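Local coordinates for vacuolar protein sorting 29 (Cryptosporidium parvum, PDB 2A22), which probably takes part in vacuolar protein sorting and transport, and has a calcineurin-like phosphoesterase domain, at residues Asp141-Val146 and Asn159-Leu164. Numbering follows the deposited sequence.
Sequences DCDILV and NGKLFL
Just past the helix end, the carbonyl of Cys142 meets the aliphatic chain of Lys161, with Cys142 O 3.3 Å from Lys161 CD. A bend at chi2 (-77°) helps bring CD up to that oxygen. The lysine NZ stays 5.6 Å from Asp143 OD1, too far for a salt bridge; the other carboxylate oxygen of Asp143 accepts a hydrogen bond from the backbone N of Lys115. Asp143 O, just ahead of the strand, accepts the first backbone bond between the segments, from Leu162 N at 3.1 Å. Ile144 runs side by side with Leu162, and its CG2, anti to the backbone N, reaches Leu164 CD1 at 3.7 Å; all three side chains pack on Met187 of strand 183-190. Leu145 N donates to Leu162 O at 2.8 Å, while Leu145 O receives Leu164 N in a nearly straight bond (174° at the hydrogen). On the other face, beneath helix 130-140, Leu145 CD2 sits 4.0 Å from Phe163 CD1, at the ring edge and near its plane. Val146 CA makes a CA-H...O contact with Leu164 O at 3.5 Å. This is parallel pairing inside one sheet of the alpha-beta-beta-alpha sandwich characteristic of calcineurin-like phosphoesterases, with the Ile144, Leu162 and Leu164 face turned to the second sheet.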
loop_
_atom_site.group_PDB
_atom_site.type_symbol
_atom_site.label_atom_id
_atom_site.label_comp_id
_atom_site.label_asym_id
_atom_site.label_seq_id
_atom_site.Cartn_x
_atom_site.Cartn_y
_atom_site.Cartn_z
ATOM N N ASP A 141 1.795 8.747 -15.067
ATOM C CA ASP A 141 2.730 8.141 -16.024
ATOM C C ASP A 141 3.519 7.009 -15.381
ATOM O O ASP A 141 4.760 6.965 -15.468
ATOM C CB ASP A 141 3.698 9.193 -16.609
ATOM C CG ASP A 141 4.437 8.671 -17.841
ATOM O OD1 ASP A 141 3.750 8.213 -18.782
ATOM O OD2 ASP A 141 5.691 8.696 -17.860
ATOM N N CYS A 142 2.805 6.108 -14.706
ATOM C CA CYS A 142 3.460 5.019 -13.983
ATOM C C CYS A 142 3.184 3.656 -14.636
ATOM O O CYS A 142 2.247 3.519 -15.419
ATOM C CB CYS A 142 3.083 5.057 -12.489
ATOM S SG CYS A 142 1.330 4.930 -12.190
ATOM N N ASP A 143 4.039 2.673 -14.352
ATOM C CA ASP A 143 3.824 1.288 -14.786
ATOM C C ASP A 143 2.926 0.517 -13.833
ATOM O O ASP A 143 2.235 -0.400 -14.237
ATOM C CB ASP A 143 5.160 0.555 -14.888
ATOM C CG ASP A 143 6.127 1.276 -15.772
ATOM O OD1 ASP A 143 5.778 1.503 -16.939
ATOM O OD2 ASP A 143 7.215 1.650 -15.302
ATOM N N ILE A 144 2.972 0.874 -12.551
ATOM C CA ILE A 144 2.172 0.210 -11.521
ATOM C C ILE A 144 1.547 1.303 -10.671
ATOM O O ILE A 144 2.228 2.250 -10.235
ATOM C CB ILE A 144 3.024 -0.745 -10.621
ATOM C CG1 ILE A 144 3.767 -1.805 -11.462
ATOM C CG2 ILE A 144 2.140 -1.398 -9.523
ATOM C CD1 ILE A 144 4.851 -2.619 -10.690
ATOM N N LEU A 145 0.246 1.200 -10.465
ATOM C CA LEU A 145 -0.445 2.157 -9.605
ATOM C C LEU A 145 -0.967 1.497 -8.322
ATOM O O LEU A 145 -1.733 0.519 -8.370
ATOM C CB LEU A 145 -1.592 2.827 -10.359
ATOM C CG LEU A 145 -2.440 3.829 -9.571
ATOM C CD1 LEU A 145 -1.624 5.105 -9.184
ATOM C CD2 LEU A 145 -3.686 4.232 -10.365
ATOM N N VAL A 146 -0.578 2.074 -7.181
ATOM C CA VAL A 146 -1.006 1.580 -5.866
ATOM C C VAL A 146 -1.937 2.585 -5.155
ATOM O O VAL A 146 -1.542 3.719 -4.837
ATOM C CB VAL A 146 0.222 1.273 -4.985
ATOM C CG1 VAL A 146 -0.209 0.569 -3.659
ATOM C CG2 VAL A 146 1.241 0.410 -5.775
ATOM N N ASN A 159 -4.019 -3.207 -20.106
ATOM C CA ASN A 159 -3.127 -2.621 -21.125
ATOM C C ASN A 159 -1.675 -2.581 -20.714
ATOM O O ASN A 159 -0.993 -1.583 -20.952
ATOM C CB ASN A 159 -3.578 -1.205 -21.493
ATOM C CG ASN A 159 -4.943 -1.187 -22.131
ATOM O OD1 ASN A 159 -5.298 -2.102 -22.903
ATOM N ND2 ASN A 159 -5.734 -0.150 -21.814
ATOM N N GLY A 160 -1.208 -3.652 -20.077
ATOM C CA GLY A 160 0.189 -3.698 -19.622
ATOM C C GLY A 160 0.541 -2.907 -18.371
ATOM O O GLY A 160 1.698 -2.855 -17.991
ATOM N N LYS A 161 -0.447 -2.308 -17.721
ATOM C CA LYS A 161 -0.225 -1.596 -16.451
ATOM C C LYS A 161 -0.847 -2.397 -15.307
ATOM O O LYS A 161 -1.827 -3.124 -15.511
ATOM C CB LYS A 161 -0.810 -0.172 -16.521
ATOM C CG LYS A 161 -0.290 0.647 -17.743
ATOM C CD LYS A 161 1.131 1.160 -17.491
ATOM C CE LYS A 161 1.926 1.392 -18.772
ATOM N NZ LYS A 161 1.014 1.856 -19.837
ATOM N N LEU A 162 -0.277 -2.270 -14.111
ATOM C CA LEU A 162 -0.716 -3.073 -12.984
ATOM C C LEU A 162 -1.348 -2.191 -11.902
ATOM O O LEU A 162 -0.766 -1.167 -11.521
ATOM C CB LEU A 162 0.459 -3.888 -12.455
ATOM C CG LEU A 162 0.260 -4.950 -11.369
ATOM C CD1 LEU A 162 -0.680 -6.089 -11.827
ATOM C CD2 LEU A 162 1.610 -5.511 -10.933
ATOM N N PHE A 163 -2.551 -2.569 -11.452
ATOM C CA PHE A 163 -3.340 -1.807 -10.456
ATOM C C PHE A 163 -3.537 -2.614 -9.183
ATOM O O PHE A 163 -4.145 -3.694 -9.213
ATOM C CB PHE A 163 -4.698 -1.406 -11.037
ATOM C CG PHE A 163 -4.586 -0.563 -12.272
ATOM C CD1 PHE A 163 -4.576 0.832 -12.182
ATOM C CD2 PHE A 163 -4.422 -1.157 -13.518
ATOM C CE1 PHE A 163 -4.428 1.631 -13.334
ATOM C CE2 PHE A 163 -4.274 -0.371 -14.671
ATOM C CZ PHE A 163 -4.274 1.027 -14.571
ATOM N N LEU A 164 -2.979 -2.118 -8.079
ATOM C CA LEU A 164 -2.966 -2.858 -6.810
ATOM C C LEU A 164 -3.653 -2.038 -5.720
ATOM O O LEU A 164 -3.514 -0.803 -5.679
ATOM C CB LEU A 164 -1.519 -3.164 -6.407
ATOM C CG LEU A 164 -0.637 -3.792 -7.525
ATOM C CD1 LEU A 164 0.796 -3.892 -7.127
ATOM C CD2 LEU A 164 -1.149 -5.185 -7.875
#